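Local coordinates for protein muramidase (Trichobolus zukalii, PDB 6ZMV) that probably hydrolyses the glycan strands of bacterial peptidoglycan, as a fungal lysozyme of glycoside hydrolase family 25, at residues His60-Ala65 with Leu94-Gly99. Numbering follows the deposited sequence. Where two conformers were deposited one is given.
Sequences HFARPA and LDMEYG
Phe-61 and Glu-97 meet where two neighbouring parallel strands of the family 25 TIM-barrel-like fold, 55-61 and 93-95, run out into loops; helix 69-78 completes this beta-alpha-beta unit. Glu-97 lays its CG over one face of the Phe-61 ring, a CH-pi contact offset toward the rim, with Glu-97 CG 3.5 Å from Phe-61 CZ. The ring reaches there because Phe-61 CG stands anti to the backbone N (chi1 -172°). On the same flank of the sheet, the Asp-95 carboxylate approaches the ring obliquely, Asp-95 OD2 lying 3.8 Å from Phe-61 CD2. Glu-97 OE1 hydrogen-bonds a glycerol, probably from the crystallisation liquor, which may mark a pocket at this end of the barrel. An alanine in place of Phe-61 would probably leave Glu-97 CB and CG without the ring face they lie against, and the Glu-97 side chain freer to turn. Just past the strand ends Ala-62 CB packs 3.7 Å from Met-96 SD and also touches Leu-94 CD1, and the bent methionine chain carries CE to Pro-64 CG; Trp-115 of helix 109-127 touches both Ala-62 and Pro-64. The backbone fixes the register: Asp-95 N donates to His-60 O (2.8 Å), and Ala-62 N to Asp-95 O (3.2 Å). Past the last bridge the chains separate, and one water bonds to Ala-62 O, Asp-95 O and Glu-97 N. Further out, Arg-63 sets its guanidinium against Phe-61, Phe-61 CE1 lying 3.4 Å above the guanidinium plane, while Arg-63 NH2 forms a salt bridge with Glu-33. Arg-63 NH1 donates to a second water, 2.8 Å away, which in turn donates to Tyr-98 O.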
loop_
_atom_site.group_PDB
_atom_site.type_symbol
_atom_site.label_atom_id
_atom_site.label_comp_id
_atom_site.label_asym_id
_atom_site.label_seq_id
_atom_site.Cartn_x
_atom_site.Cartn_y
_atom_site.Cartn_z
ATOM N N HIS A 60 -1.931 -5.215 -2.042
ATOM C CA HIS A 60 -2.945 -5.866 -2.876
ATOM C C HIS A 60 -3.419 -4.927 -3.973
ATOM O O HIS A 60 -3.953 -3.857 -3.665
ATOM C CB HIS A 60 -4.137 -6.231 -1.986
ATOM C CG HIS A 60 -5.210 -6.880 -2.809
ATOM N ND1 HIS A 60 -5.084 -8.171 -3.245
ATOM C CD2 HIS A 60 -6.350 -6.393 -3.336
ATOM C CE1 HIS A 60 -6.155 -8.446 -3.995
ATOM N NE2 HIS A 60 -6.952 -7.371 -4.063
ATOM N N PHE A 61 -3.234 -5.334 -5.224
ATOM C CA PHE A 61 -3.776 -4.594 -6.364
ATOM C C PHE A 61 -5.269 -4.912 -6.504
ATOM O O PHE A 61 -5.638 -6.011 -6.903
ATOM C CB PHE A 61 -2.939 -4.915 -7.603
ATOM C CG PHE A 61 -3.246 -4.083 -8.816
ATOM C CD1 PHE A 61 -4.526 -3.981 -9.356
ATOM C CD2 PHE A 61 -2.199 -3.489 -9.493
ATOM C CE1 PHE A 61 -4.752 -3.168 -10.443
ATOM C CE2 PHE A 61 -2.435 -2.717 -10.610
ATOM C CZ PHE A 61 -3.693 -2.588 -11.092
ATOM N N ALA A 62 -6.124 -3.997 -6.131
ATOM C CA ALA A 62 -7.580 -4.211 -6.094
ATOM C C ALA A 62 -8.096 -4.395 -7.514
ATOM O O ALA A 62 -7.781 -3.635 -8.442
ATOM C CB ALA A 62 -8.286 -3.019 -5.474
ATOM N N ARG A 63 -9.050 -5.320 -7.648
ATOM C CA ARG A 63 -9.860 -5.461 -8.885
ATOM C C ARG A 63 -11.321 -5.487 -8.500
ATOM O O ARG A 63 -11.910 -6.544 -8.314
ATOM C CB ARG A 63 -9.409 -6.704 -9.637
ATOM C CG ARG A 63 -7.990 -6.673 -10.205
ATOM C CD ARG A 63 -7.915 -5.830 -11.464
ATOM N NE ARG A 63 -6.667 -5.754 -12.136
ATOM C CZ ARG A 63 -6.304 -4.835 -13.019
ATOM N NH1 ARG A 63 -7.115 -3.845 -13.413
ATOM N NH2 ARG A 63 -5.082 -4.960 -13.502
ATOM N N PRO A 64 -11.906 -4.326 -8.187
ATOM C CA PRO A 64 -13.242 -4.342 -7.589
ATOM C C PRO A 64 -14.353 -4.941 -8.451
ATOM O O PRO A 64 -15.362 -5.272 -7.888
ATOM C CB PRO A 64 -13.489 -2.848 -7.278
ATOM C CG PRO A 64 -12.121 -2.278 -7.107
ATOM C CD PRO A 64 -11.297 -2.966 -8.187
ATOM N N ALA A 65 -14.186 -5.017 -9.767
ATOM C CA ALA A 65 -15.228 -5.641 -10.604
ATOM C C ALA A 65 -15.177 -7.156 -10.496
ATOM O O ALA A 65 -16.131 -7.750 -10.962
ATOM C CB ALA A 65 -15.039 -5.210 -12.035
ATOM N N LEU A 94 -3.782 -1.498 0.573
ATOM C CA LEU A 94 -4.786 -1.637 -0.479
ATOM C C LEU A 94 -4.476 -0.682 -1.612
ATOM O O LEU A 94 -4.505 0.535 -1.398
ATOM C CB LEU A 94 -6.167 -1.349 0.082
ATOM C CG LEU A 94 -7.311 -1.396 -0.905
ATOM C CD1 LEU A 94 -7.465 -2.724 -1.602
ATOM C CD2 LEU A 94 -8.596 -1.005 -0.277
ATOM N N ASP A 95 -4.110 -1.195 -2.771
ATOM C CA ASP A 95 -3.647 -0.396 -3.928
ATOM C C ASP A 95 -4.800 -0.133 -4.896
ATOM O O ASP A 95 -5.188 -1.022 -5.629
ATOM C CB ASP A 95 -2.500 -1.138 -4.636
ATOM C CG ASP A 95 -2.076 -0.526 -5.950
ATOM O OD1 ASP A 95 -2.580 0.562 -6.270
ATOM O OD2 ASP A 95 -1.277 -1.154 -6.673
ATOM N N MET A 96 -5.327 1.085 -4.881
ATOM C CA MET A 96 -6.412 1.491 -5.786
ATOM C C MET A 96 -5.786 2.170 -7.009
ATOM O O MET A 96 -5.024 3.137 -6.910
ATOM C CB MET A 96 -7.375 2.443 -5.079
ATOM C CG MET A 96 -7.968 1.901 -3.809
ATOM S SD MET A 96 -8.632 0.252 -3.829
ATOM C CE MET A 96 -9.966 0.383 -5.013
ATOM N N GLU A 97 -6.115 1.658 -8.168
ATOM C CA GLU A 97 -5.474 2.014 -9.449
ATOM C C GLU A 97 -6.569 2.282 -10.475
ATOM O O GLU A 97 -7.675 1.680 -10.353
ATOM C CB GLU A 97 -4.696 0.809 -9.992
ATOM C CG GLU A 97 -3.528 0.353 -9.163
ATOM C CD GLU A 97 -2.289 1.154 -9.434
ATOM O OE1 GLU A 97 -1.548 1.331 -8.455
ATOM O OE2 GLU A 97 -2.072 1.627 -10.580
ATOM N N TYR A 98 -6.248 3.037 -11.499
ATOM C CA TYR A 98 -7.144 3.111 -12.656
ATOM C C TYR A 98 -7.359 1.709 -13.225
ATOM O O TYR A 98 -6.409 0.917 -13.294
ATOM C CB TYR A 98 -6.549 4.028 -13.682
ATOM C CG TYR A 98 -6.548 5.469 -13.257
ATOM C CD1 TYR A 98 -7.661 6.254 -13.423
ATOM C CD2 TYR A 98 -5.452 6.034 -12.652
ATOM C CE1 TYR A 98 -7.709 7.562 -12.989
ATOM C CE2 TYR A 98 -5.471 7.343 -12.215
ATOM C CZ TYR A 98 -6.589 8.121 -12.405
ATOM O OH TYR A 98 -6.556 9.430 -12.023
ATOM N N GLY A 99 -8.595 1.423 -13.632
ATOM C CA GLY A 99 -9.002 0.117 -14.192
ATOM C C GLY A 99 -8.426 -0.115 -15.577
ATOM O O GLY A 99 -7.952 0.863 -16.225
HETATM O O HOH W 1 -6.836 -1.052 -8.005
HETATM O O HOH W 2 -5.399 -1.929 -14.591
#